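Local coordinates for protein CLPV1 (Pseudomonas aeruginosa, PDB 4UQW) that probably drives disassembly of the contracted type VI secretion sheath as a Clp-family ATPase, its N domain helping to recognise sheath or accessory proteins, at residues T27-L32 with W43-L48; R33-P36 with V41-F44. All blocks are in the same frame, centred on the assembly; numbering follows the deposited sequence.

Contact 1: residues T27-L32 with W43-L48; sequences TVFCKL and WFHQIL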
ATOM      1  N   THR A  27      -2.628 -11.571   2.079  1.00 17.60           N
ATOM      2  CA  THR A  27      -2.742 -12.823   1.331  1.00 18.17           C
ATOM      3  C   THR A  27      -3.680 -13.784   2.040  1.00 17.92           C
ATOM      4  O   THR A  27      -4.523 -14.426   1.403  1.00 18.36           O
ATOM      5  CB  THR A  27      -1.326 -13.461   1.178  1.00 15.46           C
ATOM      6  OG1 THR A  27      -0.517 -12.596   0.383  1.00 16.59           O
ATOM      7  CG2 THR A  27      -1.407 -14.822   0.487  1.00 20.06           C
ATOM      8  N   VAL A  28      -3.538 -13.905   3.347  1.00 17.29           N
ATOM      9  CA  VAL A  28      -4.402 -14.826   4.106  1.00 19.88           C
ATOM     10  C   VAL A  28      -5.869 -14.381   3.955  1.00 20.75           C
ATOM     11  O   VAL A  28      -6.791 -15.206   3.730  1.00 21.46           O
ATOM     12  CB  VAL A  28      -4.006 -14.850   5.571  1.00 21.80           C
ATOM     13  CG1 VAL A  28      -5.104 -15.582   6.448  1.00 27.09           C
ATOM     14  CG2 VAL A  28      -2.588 -15.468   5.710  1.00 24.89           C
ATOM     15  N   PHE A  29      -6.102 -13.073   4.046  1.00 21.79           N
ATOM     16  CA  PHE A  29      -7.478 -12.535   3.925  1.00 20.55           C
ATOM     17  C   PHE A  29      -8.047 -12.761   2.542  1.00 21.38           C
ATOM     18  O   PHE A  29      -9.209 -13.171   2.393  1.00 22.33           O
ATOM     19  CB  PHE A  29      -7.446 -11.033   4.259  1.00 23.54           C
ATOM     20  CG  PHE A  29      -8.786 -10.342   4.222  1.00 28.17           C
ATOM     21  CD1 PHE A  29      -9.281  -9.828   3.040  1.00 44.85           C
ATOM     22  CD2 PHE A  29      -9.509 -10.158   5.381  1.00 31.34           C
ATOM     23  CE1 PHE A  29     -10.499  -9.167   3.003  1.00 49.58           C
ATOM     24  CE2 PHE A  29     -10.719  -9.482   5.361  1.00 35.56           C
ATOM     25  CZ  PHE A  29     -11.211  -8.991   4.168  1.00 38.23           C
ATOM     26  N   CYS A  30      -7.247 -12.438   1.523  1.00 18.95           N
ATOM     27  CA  CYS A  30      -7.640 -12.633   0.132  1.00 19.85           C
ATOM     28  C   CYS A  30      -8.081 -14.077  -0.116  1.00 23.00           C
ATOM     29  O   CYS A  30      -9.106 -14.345  -0.755  1.00 22.33           O
ATOM     30  CB  CYS A  30      -6.428 -12.247  -0.739  1.00 16.20           C
ATOM     31  SG  CYS A  30      -6.798 -12.478  -2.498  1.00 18.51           S
ATOM     32  N   LYS A  31      -7.294 -15.005   0.398  1.00 21.00           N
ATOM     33  CA  LYS A  31      -7.595 -16.431   0.219  1.00 22.16           C
ATOM     34  C   LYS A  31      -8.848 -16.846   0.957  1.00 26.09           C
ATOM     35  O   LYS A  31      -9.645 -17.644   0.409  1.00 26.09           O
ATOM     36  CB  LYS A  31      -6.438 -17.288   0.684  1.00 24.70           C
ATOM     37  CG  LYS A  31      -5.272 -17.251  -0.279  1.00 29.35           C
ATOM     38  CD  LYS A  31      -4.198 -18.252   0.094  1.00 34.72           C
ATOM     39  CE  LYS A  31      -4.586 -19.714  -0.351  1.00 33.96           C
ATOM     40  NZ  LYS A  31      -4.671 -19.847  -1.855  1.00 43.70           N
ATOM     41  N   LEU A  32      -9.059 -16.330   2.174  1.00 25.79           N
ATOM     42  CA  LEU A  32     -10.281 -16.660   2.921  1.00 26.75           C
ATOM     43  C   LEU A  32     -11.522 -16.201   2.156  1.00 28.53           C
ATOM     44  O   LEU A  32     -12.568 -16.873   2.176  1.00 32.33           O
ATOM     45  CB  LEU A  32     -10.256 -16.043   4.312  1.00 32.42           C
ATOM     46  CG  LEU A  32      -9.273 -16.759   5.232  1.00 47.97           C
ATOM     47  CD1 LEU A  32      -9.218 -16.058   6.569  1.00 55.51           C
ATOM     48  CD2 LEU A  32      -9.646 -18.230   5.399  1.00 55.00           C
ATOM     49  N   TRP A  43      -4.132  -4.949   0.920  1.00 14.29           N
ATOM     50  CA  TRP A  43      -2.904  -4.570   1.631  1.00 13.82           C
ATOM     51  C   TRP A  43      -3.210  -3.357   2.516  1.00 15.98           C
ATOM     52  O   TRP A  43      -2.861  -3.318   3.706  1.00 15.11           O
ATOM     53  CB  TRP A  43      -1.834  -4.208   0.610  1.00 12.88           C
ATOM     54  CG  TRP A  43      -0.443  -4.154   1.186  1.00 14.40           C
ATOM     55  CD1 TRP A  43      -0.058  -4.519   2.436  1.00 15.22           C
ATOM     56  CD2 TRP A  43       0.704  -3.766   0.457  1.00 15.18           C
ATOM     57  NE1 TRP A  43       1.339  -4.373   2.537  1.00 13.60           N
ATOM     58  CE2 TRP A  43       1.813  -3.959   1.307  1.00 13.38           C
ATOM     59  CE3 TRP A  43       0.912  -3.374  -0.890  1.00 16.70           C
ATOM     60  CZ2 TRP A  43       3.133  -3.667   0.883  1.00 16.01           C
ATOM     61  CZ3 TRP A  43       2.197  -3.097  -1.324  1.00 15.56           C
ATOM     62  CH2 TRP A  43       3.297  -3.257  -0.419  1.00 15.64           C
ATOM     63  N   PHE A  44      -3.857  -2.341   1.914  1.00 15.53           N
ATOM     64  CA  PHE A  44      -4.135  -1.111   2.662  1.00 16.79           C
ATOM     65  C   PHE A  44      -5.158  -1.393   3.785  1.00 17.75           C
ATOM     66  O   PHE A  44      -5.027  -0.864   4.909  1.00 16.88           O
ATOM     67  CB  PHE A  44      -4.649  -0.009   1.716  1.00 17.30           C
ATOM     68  CG  PHE A  44      -3.540   0.752   1.088  1.00 21.19           C
ATOM     69  CD1 PHE A  44      -2.424   0.091   0.653  1.00 27.90           C
ATOM     70  CD2 PHE A  44      -3.590   2.149   0.944  1.00 25.21           C
ATOM     71  CE1 PHE A  44      -1.370   0.777   0.048  1.00 35.78           C
ATOM     72  CE2 PHE A  44      -2.508   2.833   0.347  1.00 23.57           C
ATOM     73  CZ  PHE A  44      -1.435   2.145  -0.092  1.00 25.91           C
ATOM     74  N   HIS A  45      -6.179  -2.226   3.501  1.00 15.58           N
ATOM     75  CA  HIS A  45      -7.114  -2.587   4.557  1.00 16.93           C
ATOM     76  C   HIS A  45      -6.342  -3.261   5.751  1.00 18.67           C
ATOM     77  O   HIS A  45      -6.571  -2.925   6.925  1.00 19.50           O
ATOM     78  CB  HIS A  45      -8.209  -3.487   3.977  1.00 19.70           C
ATOM     79  CG  HIS A  45      -9.062  -4.093   5.030  1.00 22.62           C
ATOM     80  ND1 HIS A  45     -10.144  -3.454   5.596  1.00 27.05           N
ATOM     81  CD2 HIS A  45      -8.935  -5.279   5.672  1.00 19.89           C
ATOM     82  CE1 HIS A  45     -10.692  -4.253   6.502  1.00 23.70           C
ATOM     83  NE2 HIS A  45      -9.972  -5.359   6.573  1.00 25.50           N
ATOM     84  N   GLN A  46      -5.417  -4.157   5.434  1.00 16.41           N
ATOM     85  CA  GLN A  46      -4.689  -4.844   6.500  1.00 16.95           C
ATOM     86  C   GLN A  46      -3.770  -3.904   7.252  1.00 17.19           C
ATOM     87  O   GLN A  46      -3.638  -4.007   8.507  1.00 18.49           O
ATOM     88  CB  GLN A  46      -3.883  -6.039   5.939  1.00 17.16           C
ATOM     89  CG  GLN A  46      -4.799  -7.226   5.638  1.00 19.92           C
ATOM     90  CD  GLN A  46      -5.514  -7.797   6.816  1.00 21.43           C
ATOM     91  OE1 GLN A  46      -4.967  -7.970   7.931  1.00 26.24           O
ATOM     92  NE2 GLN A  46      -6.768  -8.027   6.606  1.00 25.83           N
ATOM     93  N   ILE A  47      -3.160  -2.957   6.563  1.00 15.16           N
ATOM     94  CA  ILE A  47      -2.318  -1.977   7.268  1.00 16.87           C
ATOM     95  C   ILE A  47      -3.166  -1.150   8.230  1.00 17.46           C
ATOM     96  O   ILE A  47      -2.747  -0.938   9.401  1.00 17.65           O
ATOM     97  CB  ILE A  47      -1.584  -1.049   6.227  1.00 15.88           C
ATOM     98  CG1 ILE A  47      -0.507  -1.832   5.475  1.00 15.44           C
ATOM     99  CG2 ILE A  47      -1.015   0.220   6.939  1.00 19.18           C
ATOM    100  CD1 ILE A  47      -0.091  -1.138   4.154  1.00 17.10           C
ATOM    101  N   LEU A  48      -4.372  -0.772   7.811  1.00 16.79           N
ATOM    102  CA  LEU A  48      -5.212   0.095   8.631  1.00 17.99           C
ATOM    103  C   LEU A  48      -5.835  -0.678   9.802  1.00 19.99           C
ATOM    104  O   LEU A  48      -6.397  -0.046  10.711  1.00 20.93           O
ATOM    105  CB  LEU A  48      -6.290   0.748   7.753  1.00 17.43           C
ATOM    106  CG  LEU A  48      -5.594   1.823   6.896  1.00 21.14           C
ATOM    107  CD1 LEU A  48      -6.539   2.209   5.781  1.00 29.98           C
ATOM    108  CD2 LEU A  48      -5.222   3.026   7.709  1.00 22.53           C
TER

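Contact 2: residues R33-P36 with V41-F44; sequences RGNP and VHWF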
ATOM      1  N   ARG A  33     -11.413 -15.076   1.473  1.00 26.25           N
ATOM      2  CA  ARG A  33     -12.552 -14.535   0.714  1.00 24.04           C
ATOM      3  C   ARG A  33     -12.746 -15.153  -0.650  1.00 31.49           C
ATOM      4  O   ARG A  33     -13.778 -14.922  -1.302  1.00 32.75           O
ATOM      5  CB  ARG A  33     -12.388 -13.025   0.498  1.00 28.09           C
ATOM      6  CG  ARG A  33     -12.172 -12.242   1.764  1.00 39.05           C
ATOM      7  CD  ARG A  33     -13.461 -11.770   2.363  1.00 60.42           C
ATOM      8  NE  ARG A  33     -13.838 -10.514   1.741  1.00 72.99           N
ATOM      9  CZ  ARG A  33     -14.804  -9.722   2.177  1.00 72.19           C
ATOM     10  NH1 ARG A  33     -15.504 -10.054   3.257  1.00 75.24           N
ATOM     11  NH2 ARG A  33     -15.060  -8.600   1.525  1.00 68.88           N
ATOM     12  N   GLY A  34     -11.742 -15.877  -1.113  1.00 23.94           N
ATOM     13  CA  GLY A  34     -11.755 -16.449  -2.450  1.00 26.66           C
ATOM     14  C   GLY A  34     -11.558 -15.429  -3.556  1.00 20.70           C
ATOM     15  O   GLY A  34     -11.938 -15.625  -4.705  1.00 23.54           O
ATOM     16  N   ASN A  35     -10.854 -14.332  -3.230  1.00 18.27           N
ATOM     17  CA  ASN A  35     -10.555 -13.328  -4.263  1.00 15.06           C
ATOM     18  C   ASN A  35      -9.342 -13.794  -5.095  1.00 17.49           C
ATOM     19  O   ASN A  35      -8.435 -14.464  -4.549  1.00 19.32           O
ATOM     20  CB  ASN A  35     -10.235 -11.928  -3.650  1.00 17.29           C
ATOM     21  CG  ASN A  35     -11.342 -11.369  -2.763  1.00 18.88           C
ATOM     22  OD1 ASN A  35     -11.064 -10.812  -1.697  1.00 19.35           O
ATOM     23  ND2 ASN A  35     -12.637 -11.547  -3.190  1.00 21.21           N
ATOM     24  N   PRO A  36      -9.293 -13.488  -6.396  1.00 18.18           N
ATOM     25  CA  PRO A  36      -8.259 -14.134  -7.210  1.00 19.20           C
ATOM     26  C   PRO A  36      -6.876 -13.516  -7.065  1.00 19.07           C
ATOM     27  O   PRO A  36      -5.855 -14.224  -7.289  1.00 18.87           O
ATOM     28  CB  PRO A  36      -8.763 -13.967  -8.655  1.00 20.13           C
ATOM     29  CG  PRO A  36      -9.689 -12.767  -8.575  1.00 23.40           C
ATOM     30  CD  PRO A  36     -10.354 -12.876  -7.212  1.00 17.63           C
ATOM     31  N   VAL A  41      -6.174  -2.961  -2.341  1.00 14.89           N
ATOM     32  CA  VAL A  41      -7.203  -2.753  -1.319  1.00 15.30           C
ATOM     33  C   VAL A  41      -7.011  -3.752  -0.132  1.00 15.25           C
ATOM     34  O   VAL A  41      -7.179  -3.366   1.035  1.00 15.02           O
ATOM     35  CB  VAL A  41      -8.609  -2.859  -1.934  1.00 15.16           C
ATOM     36  CG1 VAL A  41      -8.905  -4.279  -2.443  1.00 17.18           C
ATOM     37  CG2 VAL A  41      -9.666  -2.463  -0.883  1.00 18.61           C
ATOM     38  N   HIS A  42      -6.596  -5.005  -0.414  1.00 15.78           N
ATOM     39  CA  HIS A  42      -6.337  -5.940   0.689  1.00 13.82           C
ATOM     40  C   HIS A  42      -5.202  -5.438   1.563  1.00 15.20           C
ATOM     41  O   HIS A  42      -5.241  -5.547   2.789  1.00 15.41           O
ATOM     42  CB  HIS A  42      -5.940  -7.341   0.169  1.00 15.13           C
ATOM     43  CG  HIS A  42      -7.010  -8.060  -0.588  1.00 15.37           C
ATOM     44  ND1 HIS A  42      -6.918  -8.216  -1.947  1.00 15.48           N
ATOM     45  CD2 HIS A  42      -8.144  -8.689  -0.192  1.00 15.40           C
ATOM     46  CE1 HIS A  42      -7.949  -8.935  -2.377  1.00 16.49           C
ATOM     47  NE2 HIS A  42      -8.705  -9.225  -1.334  1.00 16.15           N
ATOM     48  N   TRP A  43      -4.132  -4.949   0.920  1.00 14.29           N
ATOM     49  CA  TRP A  43      -2.904  -4.570   1.631  1.00 13.82           C
ATOM     50  C   TRP A  43      -3.210  -3.357   2.516  1.00 15.98           C
ATOM     51  O   TRP A  43      -2.861  -3.318   3.706  1.00 15.11           O
ATOM     52  CB  TRP A  43      -1.834  -4.208   0.610  1.00 12.88           C
ATOM     53  CG  TRP A  43      -0.443  -4.154   1.186  1.00 14.40           C
ATOM     54  CD1 TRP A  43      -0.058  -4.519   2.436  1.00 15.22           C
ATOM     55  CD2 TRP A  43       0.704  -3.766   0.457  1.00 15.18           C
ATOM     56  NE1 TRP A  43       1.339  -4.373   2.537  1.00 13.60           N
ATOM     57  CE2 TRP A  43       1.813  -3.959   1.307  1.00 13.38           C
ATOM     58  CE3 TRP A  43       0.912  -3.374  -0.890  1.00 16.70           C
ATOM     59  CZ2 TRP A  43       3.133  -3.667   0.883  1.00 16.01           C
ATOM     60  CZ3 TRP A  43       2.197  -3.097  -1.324  1.00 15.56           C
ATOM     61  CH2 TRP A  43       3.297  -3.257  -0.419  1.00 15.64           C
ATOM     62  N   PHE A  44      -3.857  -2.341   1.914  1.00 15.53           N
ATOM     63  CA  PHE A  44      -4.135  -1.111   2.662  1.00 16.79           C
ATOM     64  C   PHE A  44      -5.158  -1.393   3.785  1.00 17.75           C
ATOM     65  O   PHE A  44      -5.027  -0.864   4.909  1.00 16.88           O
ATOM     66  CB  PHE A  44      -4.649  -0.009   1.716  1.00 17.30           C
ATOM     67  CG  PHE A  44      -3.540   0.752   1.088  1.00 21.19           C
ATOM     68  CD1 PHE A  44      -2.424   0.091   0.653  1.00 27.90           C
ATOM     69  CD2 PHE A  44      -3.590   2.149   0.944  1.00 25.21           C
ATOM     70  CE1 PHE A  44      -1.370   0.777   0.048  1.00 35.78           C
ATOM     71  CE2 PHE A  44      -2.508   2.833   0.347  1.00 23.57           C
ATOM     72  CZ  PHE A  44      -1.435   2.145  -0.092  1.00 25.91           C
TER

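Contact 1: residues T27-L32 with W43-L48
Phe29 of helix 17-33 packs against Gln46 and His45, two consecutive residues of helix 40-49. The closest approach is that of the Gln46 amide nitrogen NE2 to Phe29 CD2, at 3.7 Å, and the same nitrogen lies 3.9 Å from Phe29 CB, so the amide rests against the root of the ring and one ortho carbon. Ring and amide planes are inclined at 43°, and the approach is oblique, with no hydrogen bond between the two helix segments. Phe29 reaches across because its CG is turned anti to the backbone N (chi1 -178°), whereas the Gln46 chain bends at chi2 and brings its NE2 back against the phenyl group. His45 meets the outer part of the ring: its NE2 comes to 4.4 Å from Phe29 CE2, and the ring centroids are 5.4 Å apart. The two rings are inclined at 41°, an oblique pairing. Leu77 of helix 66-79 touches both rings, while the Gln46 side chain also reaches Ala25 one turn before Phe29. With CA atoms no closer than 8.6 Å, between Phe29 and Gln46, segments 27-32 and 43-48 meet through these side chains, while Trp43 and Ile47 pack on Ala22 further back along helix 17-33. The arrangement is a near-surface helix-helix contact in the mainly helical N domain, within its Clp amino-terminal family region.

Contact 2: residues R33-P36 with V41-F44
A Schellman motif closes helix 17-33, with Gly34 at positive phi, and the residue that follows it, Asn35, is tied by its side chain to His42 near the start of helix 40-49. His42 NE2 donates a nearly straight hydrogen bond to Asn35 OD1, 2.9 Å long with an angle of 171° at the hydrogen. The oxygen sits at the edge of the imidazole, practically in the ring plane. Relative to the carbonyl plane of Asn35, the donor is tilted by 29°, and the amide and imidazole planes are 39° apart. In both residues CG stands opposite the carbonyl carbon and beside the backbone N, which brings OD1 and NE2 together. Asn35 CB lies 3.9 Å from His42 NE2, adding van der Waals contact. His42 ND1 is bonded to the backbone N of Glu39, which implies that ND1 is the acceptor and fixes the ring's rotation from both ends. Asn35 ND2 bonds to Pro81 O, so both polar atoms of the buried amide have a partner. The imidazole lies between the end of helix 17-33 (Phe29, Cys30) and Leu77 of helix 66-79, and a backbone hydrogen bond between Pro36 and Asp89 leads into parallel strands 37-38 and 89-90.

Contacts 1 and 2 lie side by side, their centres about 5 Å apart, on the same side of the chain's centre. Along the chain, 27-32 runs directly into 33-36, strand 37-38 follows, and both contacts end on helix 40-49, where their segments overlap at Trp43 and Phe44, though the touching residues, His42 and then His45 and Gln46, are different. They also touch: Phe29 CD1 packs 3.6 Å from His42 CD2, and Cys30 O lies 3.0 Å from Asn35 N, a probable hydrogen bond. The end of helix 17-33, with the turn after it, and helix 40-49 are thus joined both near the surface, at contact 1, and in the interior of the N domain, at contact 2.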